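Local coordinates for tail spike protein gp49 (Pseudomonas phage LKA1, PDB 4RU4), which probably acts as a tailspike lyase that cleaves the O-specific polysaccharide of Pseudomonas, degrading the host's surface coat during phage entry, at residues H71-S74 and G75-I79; A92-G95 and A96-I100. All blocks are in the same frame, centred on the assembly; numbering follows the deposited sequence.

Contact 1: residues H71-S74 and G75-I79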
ATOM      1  N   HIS B  71      -9.697  13.943  32.892  1.00  9.42           N
ATOM      2  CA  HIS B  71     -10.428  12.743  32.547  1.00 13.65           C
ATOM      3  C   HIS B  71     -11.921  13.027  32.636  1.00 16.41           C
ATOM      4  O   HIS B  71     -12.400  13.524  33.652  1.00 19.85           O
ATOM      5  CB  HIS B  71     -10.086  11.574  33.475  1.00 18.43           C
ATOM      6  CG  HIS B  71     -10.916  10.363  33.198  1.00 27.33           C
ATOM      7  ND1 HIS B  71     -10.779   9.618  32.045  1.00 29.17           N
ATOM      8  CD2 HIS B  71     -11.938   9.804  33.887  1.00 31.20           C
ATOM      9  CE1 HIS B  71     -11.670   8.642  32.045  1.00 29.09           C
ATOM     10  NE2 HIS B  71     -12.384   8.730  33.152  1.00 28.46           N
ATOM     11  N   ILE B  72     -12.647  12.718  31.569  1.00 12.98           N
ATOM     12  CA  ILE B  72     -14.081  12.974  31.519  1.00 13.72           C
ATOM     13  C   ILE B  72     -14.814  11.642  31.587  1.00 14.14           C
ATOM     14  O   ILE B  72     -14.846  10.907  30.624  1.00 13.51           O
ATOM     15  CB  ILE B  72     -14.480  13.699  30.209  1.00 14.01           C
ATOM     16  CG1 ILE B  72     -13.737  15.030  30.081  1.00 13.76           C
ATOM     17  CG2 ILE B  72     -16.002  13.922  30.141  1.00 15.27           C
ATOM     18  CD1 ILE B  72     -14.229  15.899  28.918  1.00 16.16           C
ATOM     19  N   PRO B  73     -15.427  11.343  32.739  1.00 16.18           N
ATOM     20  CA  PRO B  73     -16.246  10.138  32.931  1.00 16.91           C
ATOM     21  C   PRO B  73     -17.434  10.182  32.003  1.00 13.78           C
ATOM     22  O   PRO B  73     -17.810  11.296  31.646  1.00 15.80           O
ATOM     23  CB  PRO B  73     -16.762  10.302  34.370  1.00 15.11           C
ATOM     24  CG  PRO B  73     -15.773  11.200  35.018  1.00 19.29           C
ATOM     25  CD  PRO B  73     -15.386  12.182  33.941  1.00 16.36           C
ATOM     26  N   SER B  74     -18.014   9.032  31.657  1.00 14.71           N
ATOM     27  CA  SER B  74     -19.307   8.961  30.980  1.00 14.99           C
ATOM     28  C   SER B  74     -20.272   9.959  31.562  1.00 15.39           C
ATOM     29  O   SER B  74     -20.419  10.056  32.775  1.00 16.26           O
ATOM     30  CB  SER B  74     -19.955   7.569  31.123  1.00 16.37           C
ATOM     31  OG  SER B  74     -19.360   6.662  30.226  1.00 24.81           O
ATOM     32  N   GLY B  75     -20.945  10.683  30.680  1.00 13.41           N
ATOM     33  CA  GLY B  75     -21.906  11.688  31.074  1.00 12.33           C
ATOM     34  C   GLY B  75     -22.146  12.572  29.866  1.00 13.13           C
ATOM     35  O   GLY B  75     -21.488  12.410  28.829  1.00 12.96           O
ATOM     36  N   ASP B  76     -23.087  13.502  29.988  1.00 10.97           N
ATOM     37  CA  ASP B  76     -23.535  14.276  28.848  1.00 14.18           C
ATOM     38  C   ASP B  76     -23.485  15.722  29.301  1.00 12.46           C
ATOM     39  O   ASP B  76     -24.390  16.207  29.957  1.00 14.18           O
ATOM     40  CB  ASP B  76     -24.955  13.829  28.463  1.00 18.30           C
ATOM     41  CG  ASP B  76     -25.400  14.356  27.109  1.00 18.90           C
ATOM     42  OD1 ASP B  76     -25.015  15.472  26.703  1.00 17.53           O
ATOM     43  OD2 ASP B  76     -26.164  13.648  26.433  1.00 21.35           O
ATOM     44  N   TYR B  77     -22.381  16.395  28.987  1.00 12.63           N
ATOM     45  CA  TYR B  77     -22.077  17.697  29.575  1.00 11.17           C
ATOM     46  C   TYR B  77     -22.563  18.845  28.692  1.00 11.81           C
ATOM     47  O   TYR B  77     -22.191  18.938  27.515  1.00 12.15           O
ATOM     48  CB  TYR B  77     -20.571  17.777  29.795  1.00 11.62           C
ATOM     49  CG  TYR B  77     -20.037  16.670  30.683  1.00 10.13           C
ATOM     50  CD1 TYR B  77     -19.650  15.441  30.152  1.00  8.49           C
ATOM     51  CD2 TYR B  77     -19.901  16.864  32.053  1.00 12.97           C
ATOM     52  CE1 TYR B  77     -19.166  14.438  30.964  1.00 13.43           C
ATOM     53  CE2 TYR B  77     -19.407  15.874  32.872  1.00 14.60           C
ATOM     54  CZ  TYR B  77     -19.044  14.657  32.323  1.00 15.50           C
ATOM     55  OH  TYR B  77     -18.557  13.655  33.137  1.00 19.11           O
ATOM     56  N   GLN B  78     -23.397  19.714  29.253  1.00  8.55           N
ATOM     57  CA  GLN B  78     -24.006  20.786  28.482  1.00 10.32           C
ATOM     58  C   GLN B  78     -23.147  22.028  28.582  1.00 12.43           C
ATOM     59  O   GLN B  78     -22.889  22.522  29.689  1.00 11.85           O
ATOM     60  CB  GLN B  78     -25.417  21.097  29.010  1.00 10.63           C
ATOM     61  CG  GLN B  78     -26.257  19.826  29.261  1.00 12.13           C
ATOM     62  CD  GLN B  78     -26.493  19.051  27.975  1.00 13.40           C
ATOM     63  OE1 GLN B  78     -27.149  19.553  27.051  1.00 16.05           O
ATOM     64  NE2 GLN B  78     -25.901  17.846  27.881  1.00 11.78           N
ATOM     65  N   ILE B  79     -22.708  22.543  27.433  1.00  8.26           N
ATOM     66  CA  ILE B  79     -21.854  23.723  27.440  1.00 10.68           C
ATOM     67  C   ILE B  79     -22.410  24.819  26.537  1.00 10.57           C
ATOM     68  O   ILE B  79     -22.968  24.545  25.479  1.00 10.59           O
ATOM     69  CB  ILE B  79     -20.394  23.382  27.060  1.00 12.02           C
ATOM     70  CG1 ILE B  79     -20.313  22.894  25.604  1.00 12.41           C
ATOM     71  CG2 ILE B  79     -19.829  22.352  28.048  1.00  8.31           C
ATOM     72  CD1 ILE B  79     -18.898  22.844  25.004  1.00 10.99           C
TER
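A corner of the parallel beta-helix, where strand 70-72 gives way to strand 75-79, is braced by Y77, whose side chain reaches back across the bend to I72 and P73. Its CG lies beside the backbone N and anti to the carbonyl carbon (chi1 -58°), which swings the ring toward 71-74 and sets its hydroxyl beside the P73 carbonyl. There Y77 OH donates a hydrogen bond to P73 O at 2.9 Å. The carbonyl oxygen lies in the plane of the ring at its edge, whereas the hydroxyl stands 37° above the carbonyl plane. Tyrosine suits this place because a flat apolar body can be buried while its polar end ties off a backbone oxygen. I72 supplies the apolar partner: its CG2 approaches Y77 CE1 obliquely at 3.3 Å. Proline, its phi restrained by the ring, suits the bend; its side chain crosses that of Y77 at about a right angle, with P73 CD 3.6 Å from Y77 OH. Next comes G75, with phi 163°, where the lack of a CB avoids the S74 carbonyl. L60 of helix 55-65 packs on both I72 and Y77, and strand 98-107 runs parallel beside strand 75-79 in the next coil.

Contact 2: residues A92-G95 and A96-I100; sequences AGDG and ATSII
Between strands 89-93 and 98-107 the beta-helix turns a corner through a type I beta turn, G95 to S98, and the backbone N and hydroxyl of S98 both serve to close it. S98 N donates to G95 O at 2.9 Å, arriving from above the carbonyl plane. The S98 side chain makes a second closure. Its OG lies beside its own backbone N, anti to the carbonyl carbon, and points back across the turn, where D94 N donates to S98 OG at 2.7 Å along an almost straight line (177°). The same hydroxyl bonds I72 O in the preceding coil, so this buried oxygen is gripped by two backbone groups; a small side chain that can both give and accept suits the spot. D94 faces that coil too, OD2 accepting from S74 N. T97 OG1 bonds S74 OG and also Q90 NE2 of a neighbouring subunit, a place well served by a hydroxyl. A96 leaves its carbonyl to Q212 NE2 in the coil that follows. Glycine accounts for the tight bend: G95 takes backbone angles (110°/-155°) at which a CB would press on the preceding carbonyl. G93 likewise leaves room for the serine, since a CB there would run into S98 CB; its CA lies 3.6 Å from S98 OG.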
ATOM      1  N   ALA B  92      -9.169  13.202  28.095  1.00 11.23           N
ATOM      2  CA  ALA B  92      -9.464  11.820  27.747  1.00 11.95           C
ATOM      3  C   ALA B  92     -10.750  11.371  28.450  1.00 14.17           C
ATOM      4  O   ALA B  92     -10.950  11.689  29.624  1.00 15.25           O
ATOM      5  CB  ALA B  92      -8.292  10.911  28.137  1.00 16.96           C
ATOM      6  N   GLY B  93     -11.612  10.646  27.737  1.00 10.15           N
ATOM      7  CA  GLY B  93     -12.885  10.211  28.294  1.00  9.52           C
ATOM      8  C   GLY B  93     -12.985   8.696  28.323  1.00 12.03           C
ATOM      9  O   GLY B  93     -11.965   8.010  28.191  1.00  8.36           O
ATOM     10  N   ASP B  94     -14.202   8.178  28.479  1.00  8.88           N
ATOM     11  CA  ASP B  94     -14.404   6.732  28.569  1.00 15.37           C
ATOM     12  C   ASP B  94     -14.895   6.174  27.252  1.00 17.02           C
ATOM     13  O   ASP B  94     -15.421   5.060  27.196  1.00 17.73           O
ATOM     14  CB  ASP B  94     -15.436   6.402  29.650  1.00 17.17           C
ATOM     15  CG  ASP B  94     -14.901   6.614  31.044  1.00 20.91           C
ATOM     16  OD1 ASP B  94     -13.668   6.594  31.218  1.00 22.87           O
ATOM     17  OD2 ASP B  94     -15.713   6.821  31.969  1.00 25.44           O
ATOM     18  N   GLY B  95     -14.753   6.966  26.193  1.00 12.04           N
ATOM     19  CA  GLY B  95     -15.257   6.578  24.895  1.00 13.63           C
ATOM     20  C   GLY B  95     -16.451   7.427  24.495  1.00 11.53           C
ATOM     21  O   GLY B  95     -16.624   8.560  24.951  1.00 11.21           O
ATOM     22  N   ALA B  96     -17.287   6.868  23.636  1.00  8.12           N
ATOM     23  CA  ALA B  96     -18.351   7.629  22.995  1.00  8.46           C
ATOM     24  C   ALA B  96     -19.427   8.054  23.983  1.00 11.22           C
ATOM     25  O   ALA B  96     -20.274   8.873  23.645  1.00 12.10           O
ATOM     26  CB  ALA B  96     -18.978   6.804  21.848  1.00  6.14           C
ATOM     27  N   THR B  97     -19.400   7.495  25.200  1.00 12.28           N
ATOM     28  CA  THR B  97     -20.382   7.888  26.228  1.00 10.33           C
ATOM     29  C   THR B  97     -19.930   9.114  27.017  1.00  8.26           C
ATOM     30  O   THR B  97     -20.680   9.629  27.844  1.00 11.89           O
ATOM     31  CB  THR B  97     -20.680   6.748  27.224  1.00 11.90           C
ATOM     32  OG1 THR B  97     -19.443   6.210  27.685  1.00 14.53           O
ATOM     33  CG2 THR B  97     -21.493   5.638  26.553  1.00 10.90           C
ATOM     34  N   SER B  98     -18.703   9.570  26.771  1.00  8.83           N
ATOM     35  CA  SER B  98     -18.213  10.809  27.366  1.00  8.80           C
ATOM     36  C   SER B  98     -18.521  11.926  26.374  1.00  8.92           C
ATOM     37  O   SER B  98     -17.727  12.206  25.449  1.00  8.88           O
ATOM     38  CB  SER B  98     -16.710  10.730  27.652  1.00 10.32           C
ATOM     39  OG  SER B  98     -16.405   9.796  28.684  1.00 14.30           O
ATOM     40  N   ILE B  99     -19.690  12.533  26.543  1.00  7.86           N
ATOM     41  CA  ILE B  99     -20.246  13.446  25.548  1.00  9.94           C
ATOM     42  C   ILE B  99     -20.160  14.899  25.956  1.00 10.70           C
ATOM     43  O   ILE B  99     -20.588  15.275  27.062  1.00 10.23           O
ATOM     44  CB  ILE B  99     -21.718  13.093  25.285  1.00 12.52           C
ATOM     45  CG1 ILE B  99     -21.804  11.734  24.593  1.00 13.46           C
ATOM     46  CG2 ILE B  99     -22.435  14.176  24.466  1.00 10.44           C
ATOM     47  CD1 ILE B  99     -23.163  11.060  24.760  1.00 13.41           C
ATOM     48  N   ILE B 100     -19.603  15.720  25.066  1.00  8.48           N
ATOM     49  CA  ILE B 100     -19.611  17.173  25.240  1.00  9.61           C
ATOM     50  C   ILE B 100     -20.592  17.761  24.214  1.00  9.82           C
ATOM     51  O   ILE B 100     -20.453  17.537  23.009  1.00 10.31           O
ATOM     52  CB  ILE B 100     -18.209  17.788  25.024  1.00 10.21           C
ATOM     53  CG1 ILE B 100     -17.205  17.240  26.034  1.00 12.12           C
ATOM     54  CG2 ILE B 100     -18.269  19.302  25.091  1.00 12.28           C
ATOM     55  CD1 ILE B 100     -15.731  17.561  25.665  1.00 13.27           C
TER

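In the fold
Contacts 1 and 2 are equivalent corners of successive coils, their centres about 7 Å apart: strand 70-72 pairs with 89-93, and 75-79 with 98-107. Both are partly buried, and both use glycine at the bend. Their chemistry differs with position. The 71-79 corner, beside helix 55-65, is braced by a large buried aromatic side chain packed between the bend and that helix, whereas the 92-100 corner, with a coil on each side, relies on small side chains and backbone hydrogen bonds. Polar groups of the second corner reach the first, binding the coils together beyond their strand pairing. Contact 2 also meets a neighbouring subunit more extensively, through D94, A96 and T97; contact 1 does so through S74, against P69 of the neighbouring subunit.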